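Local coordinates for putative enoyl-CoA hydratase/isomerase (Mycobacterium abscessus, PDB 3RSI) that probably acts on acyl-CoA thioesters as an enoyl-CoA hydratase or isomerase of the crotonase family, at the interface of chains A and B. Sequence-based numbering; all coordinates share one arbitrary frame. Chains: chain A/B, Putative enoyl-CoA hydratase/isomerase.

Contact 1: the interface of chains A and B. Residues chain A 127, 156-157, 181-183, 224; chain B 155, 159-161.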
ATOM      1  N   ARG A 127       8.995   0.660 -13.273  1.00 10.00           N
ATOM      2  CA  ARG A 127       8.205  -0.217 -14.152  1.00  9.98           C
ATOM      3  C   ARG A 127       7.413   0.554 -15.202  1.00  9.82           C
ATOM      4  O   ARG A 127       6.517   1.329 -14.874  1.00  9.42           O
ATOM      5  CB  ARG A 127       7.261  -1.084 -13.308  1.00 10.48           C
ATOM      6  CG  ARG A 127       8.005  -1.990 -12.296  1.00  9.93           C
ATOM      7  CD  ARG A 127       7.082  -2.540 -11.238  1.00 10.92           C
ATOM      8  NE  ARG A 127       7.821  -3.038 -10.076  1.00 10.88           N
ATOM      9  CZ  ARG A 127       7.252  -3.464  -8.949  1.00 11.61           C
ATOM     10  NH1 ARG A 127       5.929  -3.425  -8.805  1.00 13.61           N
ATOM     11  NH2 ARG A 127       8.008  -3.899  -7.948  1.00 10.08           N
ATOM     12  N   ARG A 156       2.100  -6.030  -0.547  1.00 10.86           N
ATOM     13  CA  ARG A 156       2.914  -4.959   0.032  1.00 10.40           C
ATOM     14  C   ARG A 156       3.094  -3.835  -0.963  1.00  9.95           C
ATOM     15  O   ARG A 156       3.381  -2.697  -0.576  1.00 10.42           O
ATOM     16  CB  ARG A 156       4.310  -5.453   0.439  1.00 10.52           C
ATOM     17  CG  ARG A 156       4.348  -6.687   1.319  1.00 11.04           C
ATOM     18  CD  ARG A 156       5.773  -7.136   1.652  1.00 10.71           C
ATOM     19  NE  ARG A 156       5.730  -8.303   2.546  1.00 10.58           N
ATOM     20  CZ  ARG A 156       6.628  -8.600   3.487  1.00  9.21           C
ATOM     21  NH1 ARG A 156       7.716  -7.869   3.673  1.00  9.71           N
ATOM     22  NH2 ARG A 156       6.428  -9.645   4.266  1.00  9.55           N
ATOM     23  N   GLN A 157       2.958  -4.157  -2.251  1.00 10.11           N
ATOM     24  CA  GLN A 157       3.265  -3.224  -3.344  1.00  8.88           C
ATOM     25  C   GLN A 157       2.048  -2.623  -4.022  1.00  8.85           C
ATOM     26  O   GLN A 157       2.169  -1.552  -4.637  1.00  7.98           O
ATOM     27  CB  GLN A 157       4.109  -3.931  -4.421  1.00  9.35           C
ATOM     28  CG  GLN A 157       5.368  -4.556  -3.849  1.00  9.08           C
ATOM     29  CD  GLN A 157       6.406  -4.918  -4.897  1.00 11.31           C
ATOM     30  OE1 GLN A 157       6.209  -4.734  -6.111  1.00  9.51           O
ATOM     31  NE2 GLN A 157       7.526  -5.466  -4.425  1.00 13.10           N
ATOM     32  N   PHE A 181      -3.693   0.416 -10.034  1.00 10.84           N
ATOM     33  CA  PHE A 181      -3.367  -0.206  -8.756  1.00 10.97           C
ATOM     34  C   PHE A 181      -1.905  -0.100  -8.366  1.00 11.28           C
ATOM     35  O   PHE A 181      -1.509  -0.667  -7.348  1.00 11.81           O
ATOM     36  CB  PHE A 181      -3.872  -1.652  -8.728  1.00 11.05           C
ATOM     37  CG  PHE A 181      -5.385  -1.745  -8.689  1.00 11.87           C
ATOM     38  CD1 PHE A 181      -6.063  -1.524  -7.512  1.00 12.15           C
ATOM     39  CD2 PHE A 181      -6.119  -2.023  -9.834  1.00 12.49           C
ATOM     40  CE1 PHE A 181      -7.467  -1.582  -7.460  1.00 12.27           C
ATOM     41  CE2 PHE A 181      -7.497  -2.081  -9.791  1.00 11.39           C
ATOM     42  CZ  PHE A 181      -8.174  -1.859  -8.590  1.00 11.18           C
ATOM     43  N   GLY A 182      -1.123   0.680  -9.114  1.00 11.18           N
ATOM     44  CA  GLY A 182       0.278   0.949  -8.764  1.00 10.75           C
ATOM     45  C   GLY A 182       1.226  -0.224  -8.966  1.00 10.73           C
ATOM     46  O   GLY A 182       2.333  -0.239  -8.414  1.00 10.94           O
ATOM     47  N   LEU A 183       0.817  -1.222  -9.741  1.00  9.97           N
ATOM     48  CA  LEU A 183       1.738  -2.312 -10.062  1.00 10.39           C
ATOM     49  C   LEU A 183       2.883  -1.816 -10.967  1.00 10.82           C
ATOM     50  O   LEU A 183       4.023  -2.299 -10.872  1.00 11.05           O
ATOM     51  CB  LEU A 183       1.019  -3.471 -10.751  1.00 11.06           C
ATOM     52  CG  LEU A 183       1.868  -4.733 -10.987  1.00  9.31           C
ATOM     53  CD1 LEU A 183       2.439  -5.279  -9.687  1.00  7.93           C
ATOM     54  CD2 LEU A 183       1.030  -5.822 -11.719  1.00 11.36           C
ATOM     55  N   TRP A 224       9.088  -3.122   6.175  1.00 10.73           N
ATOM     56  CA  TRP A 224       7.914  -2.661   6.921  1.00 11.44           C
ATOM     57  C   TRP A 224       8.101  -2.971   8.419  1.00 11.75           C
ATOM     58  O   TRP A 224       7.128  -3.173   9.177  1.00 12.73           O
ATOM     59  CB  TRP A 224       6.664  -3.347   6.372  1.00 10.69           C
ATOM     60  CG  TRP A 224       6.209  -2.798   5.041  1.00 11.62           C
ATOM     61  CD1 TRP A 224       5.174  -1.937   4.837  1.00  9.79           C
ATOM     62  CD2 TRP A 224       6.769  -3.065   3.737  1.00 10.86           C
ATOM     63  NE1 TRP A 224       5.036  -1.659   3.492  1.00  9.82           N
ATOM     64  CE2 TRP A 224       5.994  -2.344   2.795  1.00 10.96           C
ATOM     65  CE3 TRP A 224       7.819  -3.857   3.272  1.00 12.73           C
ATOM     66  CZ2 TRP A 224       6.252  -2.382   1.432  1.00 11.77           C
ATOM     67  CZ3 TRP A 224       8.072  -3.895   1.892  1.00 12.05           C
ATOM     68  CH2 TRP A 224       7.296  -3.160   1.003  1.00 12.10           C
TER
ATOM     69  N   LYS B 155       7.404   3.904   0.675  1.00  9.97           N
ATOM     70  CA  LYS B 155       6.866   2.646   0.145  1.00 10.52           C
ATOM     71  C   LYS B 155       5.771   2.070   1.014  1.00 10.83           C
ATOM     72  O   LYS B 155       5.035   1.219   0.551  1.00 10.22           O
ATOM     73  CB  LYS B 155       7.952   1.569  -0.020  1.00 11.18           C
ATOM     74  CG  LYS B 155       8.607   1.168   1.315  1.00 11.75           C
ATOM     75  CD  LYS B 155       9.469  -0.033   1.209  1.00 14.31           C
ATOM     76  CE  LYS B 155       9.872  -0.528   2.594  1.00 13.67           C
ATOM     77  NZ  LYS B 155      10.784   0.424   3.339  1.00 11.66           N
ATOM     78  N   PRO B 159       2.264   3.082  -3.627  1.00 11.22           N
ATOM     79  CA  PRO B 159       2.771   1.865  -4.250  1.00 10.89           C
ATOM     80  C   PRO B 159       4.290   1.841  -4.410  1.00 10.88           C
ATOM     81  O   PRO B 159       4.900   2.815  -4.868  1.00 11.23           O
ATOM     82  CB  PRO B 159       2.046   1.827  -5.590  1.00 10.54           C
ATOM     83  CG  PRO B 159       0.718   2.461  -5.268  1.00 11.48           C
ATOM     84  CD  PRO B 159       1.058   3.577  -4.317  1.00 11.30           C
ATOM     85  N   TYR B 160       4.859   0.720  -3.976  1.00 10.11           N
ATOM     86  CA  TYR B 160       6.290   0.454  -3.982  1.00 10.07           C
ATOM     87  C   TYR B 160       7.007   0.979  -5.203  1.00  9.80           C
ATOM     88  O   TYR B 160       8.015   1.653  -5.070  1.00  9.11           O
ATOM     89  CB  TYR B 160       6.468  -1.050  -3.924  1.00 10.42           C
ATOM     90  CG  TYR B 160       7.875  -1.561  -3.822  1.00 11.07           C
ATOM     91  CD1 TYR B 160       8.478  -1.745  -2.572  1.00 12.70           C
ATOM     92  CD2 TYR B 160       8.579  -1.941  -4.952  1.00 10.89           C
ATOM     93  CE1 TYR B 160       9.766  -2.271  -2.468  1.00 12.49           C
ATOM     94  CE2 TYR B 160       9.857  -2.470  -4.861  1.00 12.16           C
ATOM     95  CZ  TYR B 160      10.445  -2.632  -3.609  1.00 12.54           C
ATOM     96  OH  TYR B 160      11.725  -3.151  -3.510  1.00 12.86           O
ATOM     97  N   THR B 161       6.516   0.658  -6.401  1.00  9.44           N
ATOM     98  CA  THR B 161       7.263   1.060  -7.606  1.00 10.00           C
ATOM     99  C   THR B 161       7.371   2.569  -7.769  1.00  9.91           C
ATOM    100  O   THR B 161       8.399   3.054  -8.239  1.00  9.54           O
ATOM    101  CB  THR B 161       6.761   0.378  -8.905  1.00 10.98           C
ATOM    102  OG1 THR B 161       7.725   0.591  -9.948  1.00 10.36           O
ATOM    103  CG2 THR B 161       5.379   0.886  -9.338  1.00  8.87           C
TER
HETATM  104  O   HOH W   1       4.157  -1.120  -6.767  1.00  8.58           O
HETATM  105  O   HOH W   2       7.751   2.854 -11.564  1.00  9.91           O
HETATM  106  O   HOH W   3       3.777  -0.271  -1.535  1.00 11.48           O

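Contact 2: the interface of chains A and B. Residues chain A 104, 126, 200, 203-204, 207; chain B 140, 165, 168-169.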
ATOM      1  N   PRO A 104      19.680  -0.175  -9.438  1.00 13.21           N
ATOM      2  CA  PRO A 104      18.305  -0.023  -9.851  1.00 12.77           C
ATOM      3  C   PRO A 104      17.971  -0.864 -11.068  1.00 12.21           C
ATOM      4  O   PRO A 104      18.766  -0.950 -12.001  1.00 12.86           O
ATOM      5  CB  PRO A 104      18.205   1.454 -10.200  1.00 12.42           C
ATOM      6  CG  PRO A 104      19.305   2.100  -9.400  1.00 13.27           C
ATOM      7  CD  PRO A 104      20.397   1.111  -9.461  1.00 13.68           C
ATOM      8  N   ILE A 126      11.517   0.120 -10.933  1.00 10.99           N
ATOM      9  CA  ILE A 126      10.826   1.118 -11.744  1.00 10.71           C
ATOM     10  C   ILE A 126      10.249   0.362 -12.933  1.00 10.61           C
ATOM     11  O   ILE A 126      10.921  -0.508 -13.499  1.00 10.24           O
ATOM     12  CB  ILE A 126      11.794   2.264 -12.185  1.00 10.82           C
ATOM     13  CG1 ILE A 126      12.258   3.044 -10.952  1.00 11.23           C
ATOM     14  CG2 ILE A 126      11.130   3.230 -13.223  1.00  9.93           C
ATOM     15  CD1 ILE A 126      13.534   3.862 -11.156  1.00 10.20           C
ATOM     16  N   LEU A 200      14.563   6.888 -18.389  1.00 13.88           N
ATOM     17  CA  LEU A 200      14.601   6.821 -16.928  1.00 12.97           C
ATOM     18  C   LEU A 200      15.996   6.380 -16.469  1.00 12.92           C
ATOM     19  O   LEU A 200      16.537   6.932 -15.514  1.00 13.32           O
ATOM     20  CB  LEU A 200      13.533   5.858 -16.395  1.00 12.23           C
ATOM     21  CG  LEU A 200      12.080   6.325 -16.521  1.00 14.15           C
ATOM     22  CD1 LEU A 200      11.037   5.158 -16.415  1.00 13.75           C
ATOM     23  CD2 LEU A 200      11.782   7.409 -15.505  1.00 13.29           C
ATOM     24  N   ARG A 203      18.465   9.290 -16.503  1.00 14.67           N
ATOM     25  CA  ARG A 203      18.315  10.127 -15.309  1.00 14.64           C
ATOM     26  C   ARG A 203      19.003   9.493 -14.091  1.00 14.28           C
ATOM     27  O   ARG A 203      19.696  10.189 -13.324  1.00 15.12           O
ATOM     28  CB  ARG A 203      16.828  10.395 -15.034  1.00 14.51           C
ATOM     29  CG  ARG A 203      16.502  11.240 -13.809  1.00 14.20           C
ATOM     30  CD  ARG A 203      17.004  12.681 -13.920  1.00 16.99           C
ATOM     31  NE  ARG A 203      18.330  12.835 -13.313  1.00 16.91           N
ATOM     32  CZ  ARG A 203      18.953  13.998 -13.147  1.00 17.85           C
ATOM     33  NH1 ARG A 203      18.396  15.130 -13.552  1.00 19.02           N
ATOM     34  NH2 ARG A 203      20.141  14.025 -12.563  1.00 18.72           N
ATOM     35  N   ILE A 204      18.842   8.184 -13.926  1.00 13.67           N
ATOM     36  CA  ILE A 204      19.446   7.471 -12.815  1.00 13.17           C
ATOM     37  C   ILE A 204      20.970   7.488 -12.896  1.00 14.39           C
ATOM     38  O   ILE A 204      21.644   7.754 -11.896  1.00 13.10           O
ATOM     39  CB  ILE A 204      18.911   6.002 -12.723  1.00 13.51           C
ATOM     40  CG1 ILE A 204      17.429   6.017 -12.330  1.00 13.84           C
ATOM     41  CG2 ILE A 204      19.721   5.184 -11.692  1.00 12.39           C
ATOM     42  CD1 ILE A 204      16.710   4.694 -12.512  1.00 16.75           C
ATOM     43  N   ASN A 207      22.641  10.462 -11.561  1.00 14.48           N
ATOM     44  CA  ASN A 207      22.574  10.628 -10.115  1.00 14.56           C
ATOM     45  C   ASN A 207      23.790  10.013  -9.398  1.00 14.25           C
ATOM     46  O   ASN A 207      24.541   9.198  -9.968  1.00 13.49           O
ATOM     47  CB  ASN A 207      21.285   9.989  -9.569  1.00 13.71           C
ATOM     48  CG  ASN A 207      20.030  10.666 -10.103  1.00 14.82           C
ATOM     49  OD1 ASN A 207      20.085  11.814 -10.542  1.00 14.96           O
ATOM     50  ND2 ASN A 207      18.888   9.948 -10.077  1.00 11.07           N
TER
ATOM     51  N   VAL B 140      19.025  12.449  -4.507  1.00 13.75           N
ATOM     52  CA  VAL B 140      20.022  11.662  -5.264  1.00 13.86           C
ATOM     53  C   VAL B 140      20.659  12.394  -6.436  1.00 14.28           C
ATOM     54  O   VAL B 140      21.806  12.112  -6.780  1.00 14.29           O
ATOM     55  CB  VAL B 140      19.496  10.271  -5.731  1.00 13.78           C
ATOM     56  CG1 VAL B 140      19.179   9.380  -4.488  1.00 13.58           C
ATOM     57  CG2 VAL B 140      18.293  10.382  -6.701  1.00 12.34           C
ATOM     58  N   GLU B 165      10.740   4.781  -7.595  1.00 11.40           N
ATOM     59  CA  GLU B 165      11.017   5.669  -8.701  1.00 11.73           C
ATOM     60  C   GLU B 165      11.322   7.084  -8.216  1.00 11.59           C
ATOM     61  O   GLU B 165      12.297   7.690  -8.656  1.00 12.84           O
ATOM     62  CB  GLU B 165       9.855   5.697  -9.694  1.00 11.82           C
ATOM     63  CG  GLU B 165      10.124   6.606 -10.874  1.00 12.65           C
ATOM     64  CD  GLU B 165       9.111   6.505 -11.967  1.00 13.57           C
ATOM     65  OE1 GLU B 165       8.111   5.762 -11.815  1.00 14.66           O
ATOM     66  OE2 GLU B 165       9.312   7.200 -12.979  1.00 13.60           O
ATOM     67  N   LEU B 168      14.897   6.982  -6.309  1.00 11.86           N
ATOM     68  CA  LEU B 168      16.046   6.637  -7.141  1.00 12.60           C
ATOM     69  C   LEU B 168      16.230   7.580  -8.348  1.00 12.82           C
ATOM     70  O   LEU B 168      17.361   7.788  -8.760  1.00 13.67           O
ATOM     71  CB  LEU B 168      15.978   5.175  -7.589  1.00 12.09           C
ATOM     72  CG  LEU B 168      15.847   4.133  -6.473  1.00 13.36           C
ATOM     73  CD1 LEU B 168      15.832   2.744  -7.093  1.00 11.59           C
ATOM     74  CD2 LEU B 168      16.958   4.260  -5.382  1.00 13.99           C
ATOM     75  N   THR B 169      15.156   8.134  -8.926  1.00 12.55           N
ATOM     76  CA  THR B 169      15.310   9.099 -10.028  1.00 12.91           C
ATOM     77  C   THR B 169      15.420  10.536  -9.514  1.00 13.60           C
ATOM     78  O   THR B 169      16.100  11.374 -10.112  1.00 14.64           O
ATOM     79  CB  THR B 169      14.148   9.033 -11.067  1.00 13.10           C
ATOM     80  OG1 THR B 169      12.948   9.538 -10.488  1.00 11.78           O
ATOM     81  CG2 THR B 169      13.930   7.613 -11.578  1.00 12.25           C
TER

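Contact 1: the interface of chains A and B
With CG anti to the backbone N (chi1 -176°), the ring of B:Tyr160 is laid flat alongside the side chain of A:Gln157, whose own CG is anti to the carbonyl carbon (chi1 -55°) and which runs extended beyond CG in the same direction. Amide and phenol ring are stacked, their planes 8° apart, and the amide nitrogen NE2 sits over the ring, offset toward the rim, 3.7 Å from CD2 of B:Tyr160. What holds the amide in this orientation comes from its own subunit: both terminal nitrogens of A:Arg127 close on the single oxygen OE1 of A:Gln157, NH2 at 2.7 Å, in the plane of the guanidinium. NH1 also gives a nearly straight bond to the carbonyl O of A:Leu183 (3.0 Å), which further fixes the guanidinium's rotation. One face of that guanidinium receives CB of B:Thr161; the arginine both positions the amide and meets the partner directly.

A second face-on contact lies beside the first. The CD and CE methylenes of B:Lys155 run over the indole of A:Trp224, with CE 3.8 Å from the centre of the six-membered ring. CB of A:Arg156 covers the opposite face, and the indole thus lies between a side chain of its own subunit and one of the partner, both offset toward the rim.

Polar backbone groups meet through water, as no nitrogen or oxygen of one side is within bonding distance of the other. Water 1 joins the carbonyls of A:Gln157 and A:Gly182 to the amide N of B:Thr161 (3.0 Å). Water 3 bridges the carbonyls of A:Arg156 and B:Lys155 and the N of B:Tyr160, and water 2 links the N of A:Arg127 to OG1 of B:Thr161 (2.8 Å).

In the fold, chain A contributes the end of helix 150-157, the start of strand 126-130 and the loops after helices 175-180 and 209-222; they face the end of helix 150-157, the following loop and the start of helix 160-169 of chain B.

Contact 2: the interface of chains A and B
This is a subunit interface of the deposited trimer, in which helix 160-169 of chain B packs against strand 126-130, helix 193-205 and the loop that follows this helix in chain A; it joins two copies of one protein without exact two-fold symmetry. Trimeric rings are the usual building block of the crotonase family, and the patch is therefore likely to belong to the biological assembly.

Its polar part is a carboxamide turned toward a helix end. A:Asn207, with CG anti to its carbonyl carbon (chi1 -63°), directs ND2 to the last two carbonyls of the B helix. The bond to O of B:Leu168 is 3.0 Å long and lies in the amide plane, whereas O of B:Thr169 is approached from above its carbonyl plane at 3.1 Å. The carboxamide oxygen OD1 is held from within chain A by NH2 of A:Arg203 (3.0 Å), a bent bond that should favour the nitrogen facing the partner. The arginine's charge may also polarise the amide and strengthen its N-H donors. CG2 of B:Val140, from the 3-10 helix 138-142, lies against the same group, 3.8 Å from CG of A:Asn207.

The apolar part centres on the methyl CG2 of B:Thr169, which packs against both CD1 of A:Ile126 (3.8 Å) and CG1 of A:Ile204. A:Ile126 crosses B:Glu165 at about a right angle, its CG1 resting against the backbone CA. Beyond it the extended glutamate chain carries OE2 to the methyl CD2 of A:Leu200. The threonine's hydroxyl turns back into its own helix, where OG1 bonds to O of B:Glu165 at 2.7 Å.

Contact 1 and contact 2 are neighbouring parts of one A-B interface, the centres of their C-alpha atoms about 16 Å apart. Helix 160-169 of chain B spans both: its first turn serves contact 1, and its middle and last turn contact 2. Strand 126-130 of chain A is shared too, with adjacent A:Ile126 and A:Arg127 divided between them. One helix is therefore engaged along its length, by stacking and bridging waters at its start and by methyl packing and direct hydrogen bonds from a side-chain amide toward its finish, which should help to fix its orientation on the neighbouring subunit within the trimer.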